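Local coordinates for protein DNA polymerase III beta subunit (Streptococcus pyogenes, PDB 2AVT) that probably encircles DNA as a ring-shaped dimer and tethers the replicative polymerase to its template, giving processive synthesis, at residues A[271-282]-A[329-339]. Numbering follows the deposited sequence.
Sequences LRHAMERAFLIS and FNPTYLIESLK
Ile-335 is the knob of this antiparallel helix pair: its side chain fits into the hole formed by Arg-272, Met-275, Glu-276 and Phe-279, spread over two turns of helix 271-282. With CG1 anti to the carbonyl carbon (chi1 -63°) and the chain extended beyond it, CD1 reaches the facing backbone, 3.4 Å from Met-275 O, and lies 3.9 Å from Phe-279 CB, while CG1 is 3.7 Å from Met-275 CB. Isoleucine's two branches serve two places, for CG2 lies near the CG of Glu-276.

Apolar packing continues on the buried side. Chi1 of Met-275 (-64°) sets its CG 3.5 Å from Leu-334 CD2, and the bend at chi2 carries SD to the edge of the Phe-329 ring, a path that suits a flexible thioether. Farther along, Leu-338 CD1 lies against both Leu-271 CG (3.7 Å) and Arg-272 CA (3.6 Å), the two leucine side chains crossing nearly at right angles. At the other end Pro-331 CG lies near Ser-282 OG.

At the polar edge of helix 271-282, Glu-276 OE2 meets the guanidinium edge of Arg-272 in a salt bridge (NH1 to OE2, 2.9 Å) whose hydrogen bond is weak, and OE1 accepts a straighter bond from His-273 ND1. CB of Arg-272 packs on Leu-338 and CD lies by the backbone of Ile-335 and Lys-339, while the guanidinium turns to Glu-276.

The two segments' axes approach to 9.0 Å at 152°. In this family such helix pairs, set against beta-sheets, line the inside of the ring, as this C-terminal-domain pair probably does. Met-275 and Ala-278 rest on strand 298-305 and Pro-331 on strand 290-295, while Leu-280 and Ile-281 pack against the second subunit.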
ATOM      1  N   LEU A 271     -16.022  -3.666  22.116  1.00 45.67           N
ATOM      2  CA  LEU A 271     -15.066  -3.092  23.061  1.00 44.67           C
ATOM      3  C   LEU A 271     -13.820  -2.600  22.330  1.00 44.23           C
ATOM      4  O   LEU A 271     -13.217  -1.584  22.706  1.00 41.89           O
ATOM      5  CB  LEU A 271     -14.662  -4.121  24.119  1.00 43.42           C
ATOM      6  CG  LEU A 271     -13.656  -3.584  25.144  1.00 44.43           C
ATOM      7  CD1 LEU A 271     -14.227  -2.324  25.793  1.00 43.61           C
ATOM      8  CD2 LEU A 271     -13.354  -4.643  26.201  1.00 45.03           C
ATOM      9  N   ARG A 272     -13.431  -3.329  21.288  1.00 43.96           N
ATOM     10  CA  ARG A 272     -12.263  -2.953  20.501  1.00 44.22           C
ATOM     11  C   ARG A 272     -12.556  -1.634  19.796  1.00 43.51           C
ATOM     12  O   ARG A 272     -11.714  -0.737  19.779  1.00 43.44           O
ATOM     13  CB  ARG A 272     -11.929  -4.041  19.473  1.00 45.42           C
ATOM     14  CG  ARG A 272     -10.680  -3.749  18.631  1.00 45.69           C
ATOM     15  CD  ARG A 272     -10.202  -4.987  17.875  1.00 46.46           C
ATOM     16  NE  ARG A 272     -11.225  -5.519  16.976  1.00 49.30           N
ATOM     17  CZ  ARG A 272     -11.646  -4.906  15.875  1.00 51.54           C
ATOM     18  NH1 ARG A 272     -11.132  -3.733  15.520  1.00 52.41           N
ATOM     19  NH2 ARG A 272     -12.587  -5.468  15.124  1.00 53.46           N
ATOM     20  N   HIS A 273     -13.755  -1.516  19.230  1.00 43.13           N
ATOM     21  CA  HIS A 273     -14.152  -0.300  18.531  1.00 44.09           C
ATOM     22  C   HIS A 273     -14.157   0.897  19.477  1.00 44.75           C
ATOM     23  O   HIS A 273     -13.741   1.997  19.106  1.00 43.97           O
ATOM     24  CB  HIS A 273     -15.545  -0.454  17.902  1.00 45.18           C
ATOM     25  CG  HIS A 273     -15.588  -1.398  16.738  1.00 45.53           C
ATOM     26  ND1 HIS A 273     -14.475  -1.702  15.985  1.00 46.13           N
ATOM     27  CD2 HIS A 273     -16.619  -2.073  16.178  1.00 46.20           C
ATOM     28  CE1 HIS A 273     -14.818  -2.529  15.010  1.00 46.15           C
ATOM     29  NE2 HIS A 273     -16.113  -2.771  15.106  1.00 46.13           N
ATOM     30  N   ALA A 274     -14.631   0.679  20.700  1.00 44.76           N
ATOM     31  CA  ALA A 274     -14.685   1.740  21.698  1.00 45.02           C
ATOM     32  C   ALA A 274     -13.276   2.211  22.024  1.00 44.56           C
ATOM     33  O   ALA A 274     -13.003   3.410  22.055  1.00 45.82           O
ATOM     34  CB  ALA A 274     -15.370   1.236  22.960  1.00 44.97           C
ATOM     35  N   MET A 275     -12.384   1.257  22.260  1.00 43.24           N
ATOM     36  CA  MET A 275     -11.002   1.562  22.591  1.00 43.06           C
ATOM     37  C   MET A 275     -10.255   2.223  21.435  1.00 44.05           C
ATOM     38  O   MET A 275      -9.313   2.987  21.659  1.00 43.36           O
ATOM     39  CB  MET A 275     -10.270   0.289  23.010  1.00 43.58           C
ATOM     40  CG  MET A 275     -10.819  -0.342  24.274  1.00 44.61           C
ATOM     41  SD  MET A 275     -10.797   0.805  25.661  1.00 46.06           S
ATOM     42  CE  MET A 275     -12.490   1.377  25.645  1.00 40.78           C
ATOM     43  N   GLU A 276     -10.657   1.925  20.204  1.00 43.61           N
ATOM     44  CA  GLU A 276      -9.998   2.532  19.052  1.00 44.73           C
ATOM     45  C   GLU A 276     -10.286   4.038  19.046  1.00 45.12           C
ATOM     46  O   GLU A 276      -9.417   4.837  18.700  1.00 47.17           O
ATOM     47  CB  GLU A 276     -10.465   1.860  17.751  1.00 43.16           C
ATOM     48  CG  GLU A 276      -9.999   0.404  17.642  1.00 43.04           C
ATOM     49  CD  GLU A 276     -10.539  -0.328  16.422  1.00 41.96           C
ATOM     50  OE1 GLU A 276     -11.687  -0.059  16.021  1.00 41.74           O
ATOM     51  OE2 GLU A 276      -9.820  -1.194  15.880  1.00 41.65           O
ATOM     52  N   ARG A 277     -11.495   4.422  19.451  1.00 44.90           N
ATOM     53  CA  ARG A 277     -11.859   5.832  19.513  1.00 45.38           C
ATOM     54  C   ARG A 277     -11.083   6.491  20.644  1.00 47.15           C
ATOM     55  O   ARG A 277     -10.653   7.641  20.534  1.00 47.17           O
ATOM     56  CB  ARG A 277     -13.345   6.006  19.794  1.00 43.39           C
ATOM     57  CG  ARG A 277     -14.263   5.446  18.753  1.00 42.03           C
ATOM     58  CD  ARG A 277     -15.694   5.778  19.115  1.00 44.69           C
ATOM     59  NE  ARG A 277     -16.627   4.949  18.368  1.00 49.81           N
ATOM     60  CZ  ARG A 277     -16.860   3.670  18.631  1.00 49.31           C
ATOM     61  NH1 ARG A 277     -16.238   3.073  19.635  1.00 51.94           N
ATOM     62  NH2 ARG A 277     -17.692   2.979  17.867  1.00 51.93           N
ATOM     63  N   ALA A 278     -10.923   5.758  21.738  1.00 47.31           N
ATOM     64  CA  ALA A 278     -10.202   6.267  22.892  1.00 48.70           C
ATOM     65  C   ALA A 278      -8.766   6.565  22.494  1.00 49.37           C
ATOM     66  O   ALA A 278      -8.169   7.532  22.966  1.00 49.93           O
ATOM     67  CB  ALA A 278     -10.232   5.243  24.022  1.00 48.20           C
ATOM     68  N   PHE A 279      -8.218   5.731  21.617  1.00 50.41           N
ATOM     69  CA  PHE A 279      -6.848   5.899  21.155  1.00 49.78           C
ATOM     70  C   PHE A 279      -6.690   7.152  20.296  1.00 49.83           C
ATOM     71  O   PHE A 279      -5.677   7.842  20.379  1.00 50.50           O
ATOM     72  CB  PHE A 279      -6.399   4.673  20.357  1.00 49.65           C
ATOM     73  CG  PHE A 279      -4.978   4.751  19.877  1.00 49.50           C
ATOM     74  CD1 PHE A 279      -3.936   4.878  20.781  1.00 50.83           C
ATOM     75  CD2 PHE A 279      -4.686   4.708  18.525  1.00 50.49           C
ATOM     76  CE1 PHE A 279      -2.625   4.962  20.345  1.00 52.56           C
ATOM     77  CE2 PHE A 279      -3.380   4.790  18.079  1.00 50.95           C
ATOM     78  CZ  PHE A 279      -2.345   4.917  18.989  1.00 52.32           C
ATOM     79  N   LEU A 280      -7.694   7.448  19.475  1.00 49.11           N
ATOM     80  CA  LEU A 280      -7.636   8.624  18.609  1.00 50.49           C
ATOM     81  C   LEU A 280      -7.463   9.930  19.379  1.00 51.41           C
ATOM     82  O   LEU A 280      -7.079  10.950  18.801  1.00 52.64           O
ATOM     83  CB  LEU A 280      -8.892   8.710  17.733  1.00 47.71           C
ATOM     84  CG  LEU A 280      -8.971   7.673  16.610  1.00 48.28           C
ATOM     85  CD1 LEU A 280     -10.272   7.839  15.840  1.00 44.79           C
ATOM     86  CD2 LEU A 280      -7.771   7.829  15.684  1.00 46.37           C
ATOM     87  N   ILE A 281      -7.738   9.905  20.680  1.00 51.05           N
ATOM     88  CA  ILE A 281      -7.599  11.108  21.490  1.00 50.50           C
ATOM     89  C   ILE A 281      -6.418  11.001  22.445  1.00 50.67           C
ATOM     90  O   ILE A 281      -5.650  11.953  22.609  1.00 50.89           O
ATOM     91  CB  ILE A 281      -8.878  11.380  22.303  1.00 50.07           C
ATOM     92  CG1 ILE A 281     -10.076  11.490  21.360  1.00 49.41           C
ATOM     93  CG2 ILE A 281      -8.716  12.652  23.121  1.00 49.99           C
ATOM     94  CD1 ILE A 281      -9.904  12.506  20.258  1.00 49.16           C
ATOM     95  N   SER A 282      -6.267   9.837  23.064  1.00 49.50           N
ATOM     96  CA  SER A 282      -5.181   9.617  24.006  1.00 49.54           C
ATOM     97  C   SER A 282      -3.839   9.635  23.285  1.00 51.44           C
ATOM     98  O   SER A 282      -2.803   9.943  23.882  1.00 50.13           O
ATOM     99  CB  SER A 282      -5.355   8.266  24.713  1.00 49.13           C
ATOM    100  OG  SER A 282      -5.066   7.184  23.842  1.00 43.04           O
ATOM    101  N   PHE A 329      -5.158   2.754  31.706  1.00 38.27           N
ATOM    102  CA  PHE A 329      -4.157   1.974  30.998  1.00 39.56           C
ATOM    103  C   PHE A 329      -3.988   2.492  29.566  1.00 40.43           C
ATOM    104  O   PHE A 329      -4.844   3.207  29.048  1.00 40.77           O
ATOM    105  CB  PHE A 329      -4.614   0.516  30.969  1.00 39.72           C
ATOM    106  CG  PHE A 329      -6.003   0.336  30.409  1.00 38.83           C
ATOM    107  CD1 PHE A 329      -6.204   0.176  29.047  1.00 39.28           C
ATOM    108  CD2 PHE A 329      -7.108   0.369  31.240  1.00 38.17           C
ATOM    109  CE1 PHE A 329      -7.485   0.054  28.523  1.00 38.28           C
ATOM    110  CE2 PHE A 329      -8.390   0.248  30.722  1.00 38.24           C
ATOM    111  CZ  PHE A 329      -8.575   0.090  29.360  1.00 38.62           C
ATOM    112  N   ASN A 330      -2.883   2.133  28.926  1.00 41.95           N
ATOM    113  CA  ASN A 330      -2.652   2.556  27.552  1.00 43.37           C
ATOM    114  C   ASN A 330      -3.550   1.724  26.634  1.00 41.87           C
ATOM    115  O   ASN A 330      -3.336   0.531  26.468  1.00 43.78           O
ATOM    116  CB  ASN A 330      -1.184   2.352  27.180  1.00 45.68           C
ATOM    117  CG  ASN A 330      -0.902   2.681  25.726  1.00 48.59           C
ATOM    118  OD1 ASN A 330      -1.309   1.950  24.826  1.00 48.31           O
ATOM    119  ND2 ASN A 330      -0.213   3.796  25.491  1.00 50.42           N
ATOM    120  N   PRO A 331      -4.563   2.354  26.020  1.00 41.25           N
ATOM    121  CA  PRO A 331      -5.531   1.723  25.112  1.00 41.52           C
ATOM    122  C   PRO A 331      -4.968   0.806  24.010  1.00 41.70           C
ATOM    123  O   PRO A 331      -5.528  -0.263  23.749  1.00 40.29           O
ATOM    124  CB  PRO A 331      -6.286   2.914  24.529  1.00 43.05           C
ATOM    125  CG  PRO A 331      -6.202   3.939  25.607  1.00 43.40           C
ATOM    126  CD  PRO A 331      -4.779   3.809  26.085  1.00 42.94           C
ATOM    127  N   THR A 332      -3.883   1.222  23.358  1.00 40.97           N
ATOM    128  CA  THR A 332      -3.279   0.415  22.291  1.00 41.31           C
ATOM    129  C   THR A 332      -3.063  -1.031  22.731  1.00 41.15           C
ATOM    130  O   THR A 332      -3.231  -1.962  21.950  1.00 39.67           O
ATOM    131  CB  THR A 332      -1.915   0.976  21.850  1.00 40.81           C
ATOM    132  OG1 THR A 332      -2.096   2.279  21.286  1.00 43.27           O
ATOM    133  CG2 THR A 332      -1.281   0.070  20.807  1.00 41.43           C
ATOM    134  N   TYR A 333      -2.692  -1.202  23.994  1.00 42.31           N
ATOM    135  CA  TYR A 333      -2.452  -2.518  24.561  1.00 42.12           C
ATOM    136  C   TYR A 333      -3.727  -3.362  24.579  1.00 41.18           C
ATOM    137  O   TYR A 333      -3.709  -4.539  24.221  1.00 40.86           O
ATOM    138  CB  TYR A 333      -1.895  -2.360  25.973  1.00 45.05           C
ATOM    139  CG  TYR A 333      -0.507  -1.756  26.012  1.00 47.80           C
ATOM    140  CD1 TYR A 333       0.211  -1.537  24.843  1.00 49.61           C
ATOM    141  CD2 TYR A 333       0.109  -1.465  27.221  1.00 49.57           C
ATOM    142  CE1 TYR A 333       1.504  -1.055  24.880  1.00 49.93           C
ATOM    143  CE2 TYR A 333       1.400  -0.984  27.267  1.00 51.44           C
ATOM    144  CZ  TYR A 333       2.095  -0.784  26.094  1.00 51.51           C
ATOM    145  OH  TYR A 333       3.395  -0.339  26.146  1.00 52.72           O
ATOM    146  N   LEU A 334      -4.836  -2.752  24.991  1.00 40.57           N
ATOM    147  CA  LEU A 334      -6.108  -3.455  25.040  1.00 39.03           C
ATOM    148  C   LEU A 334      -6.585  -3.748  23.624  1.00 39.79           C
ATOM    149  O   LEU A 334      -7.082  -4.843  23.335  1.00 39.50           O
ATOM    150  CB  LEU A 334      -7.155  -2.614  25.775  1.00 38.58           C
ATOM    151  CG  LEU A 334      -8.543  -3.252  25.896  1.00 36.73           C
ATOM    152  CD1 LEU A 334      -8.414  -4.667  26.476  1.00 36.62           C
ATOM    153  CD2 LEU A 334      -9.423  -2.392  26.780  1.00 36.08           C
ATOM    154  N   ILE A 335      -6.430  -2.765  22.741  1.00 38.22           N
ATOM    155  CA  ILE A 335      -6.832  -2.919  21.351  1.00 36.89           C
ATOM    156  C   ILE A 335      -6.157  -4.142  20.738  1.00 34.90           C
ATOM    157  O   ILE A 335      -6.812  -4.990  20.140  1.00 33.88           O
ATOM    158  CB  ILE A 335      -6.476  -1.652  20.529  1.00 37.70           C
ATOM    159  CG1 ILE A 335      -7.264  -0.453  21.073  1.00 37.45           C
ATOM    160  CG2 ILE A 335      -6.796  -1.874  19.049  1.00 37.30           C
ATOM    161  CD1 ILE A 335      -7.024   0.846  20.333  1.00 38.48           C
ATOM    162  N   GLU A 336      -4.846  -4.242  20.905  1.00 36.30           N
ATOM    163  CA  GLU A 336      -4.101  -5.366  20.369  1.00 37.53           C
ATOM    164  C   GLU A 336      -4.481  -6.702  21.027  1.00 37.92           C
ATOM    165  O   GLU A 336      -4.506  -7.744  20.365  1.00 35.10           O
ATOM    166  CB  GLU A 336      -2.601  -5.088  20.501  1.00 40.96           C
ATOM    167  CG  GLU A 336      -2.099  -4.108  19.436  1.00 46.29           C
ATOM    168  CD  GLU A 336      -0.686  -3.619  19.671  1.00 48.97           C
ATOM    169  OE1 GLU A 336       0.168  -4.425  20.089  1.00 50.74           O
ATOM    170  OE2 GLU A 336      -0.425  -2.422  19.416  1.00 52.96           O
ATOM    171  N   SER A 337      -4.786  -6.676  22.324  1.00 37.09           N
ATOM    172  CA  SER A 337      -5.186  -7.894  23.025  1.00 36.12           C
ATOM    173  C   SER A 337      -6.528  -8.380  22.489  1.00 35.20           C
ATOM    174  O   SER A 337      -6.742  -9.579  22.318  1.00 35.39           O
ATOM    175  CB  SER A 337      -5.299  -7.644  24.532  1.00 36.24           C
ATOM    176  OG  SER A 337      -4.016  -7.570  25.136  1.00 37.45           O
ATOM    177  N   LEU A 338      -7.429  -7.442  22.218  1.00 34.00           N
ATOM    178  CA  LEU A 338      -8.746  -7.786  21.703  1.00 35.69           C
ATOM    179  C   LEU A 338      -8.666  -8.309  20.265  1.00 36.93           C
ATOM    180  O   LEU A 338      -9.429  -9.190  19.866  1.00 35.99           O
ATOM    181  CB  LEU A 338      -9.668  -6.565  21.786  1.00 35.65           C
ATOM    182  CG  LEU A 338      -9.893  -6.058  23.225  1.00 37.79           C
ATOM    183  CD1 LEU A 338     -10.656  -4.739  23.222  1.00 34.13           C
ATOM    184  CD2 LEU A 338     -10.656  -7.121  24.017  1.00 36.60           C
ATOM    185  N   LYS A 339      -7.730  -7.776  19.490  1.00 37.47           N
ATOM    186  CA  LYS A 339      -7.577  -8.209  18.111  1.00 38.62           C
ATOM    187  C   LYS A 339      -7.172  -9.679  18.105  1.00 37.48           C
ATOM    188  O   LYS A 339      -7.554 -10.435  17.210  1.00 36.66           O
ATOM    189  CB  LYS A 339      -6.518  -7.351  17.405  1.00 41.35           C
ATOM    190  CG  LYS A 339      -6.415  -7.592  15.905  1.00 46.11           C
ATOM    191  CD  LYS A 339      -5.538  -6.543  15.228  1.00 48.29           C
ATOM    192  CE  LYS A 339      -5.465  -6.768  13.724  1.00 51.51           C
ATOM    193  NZ  LYS A 339      -4.692  -5.687  13.034  1.00 52.77           N
TER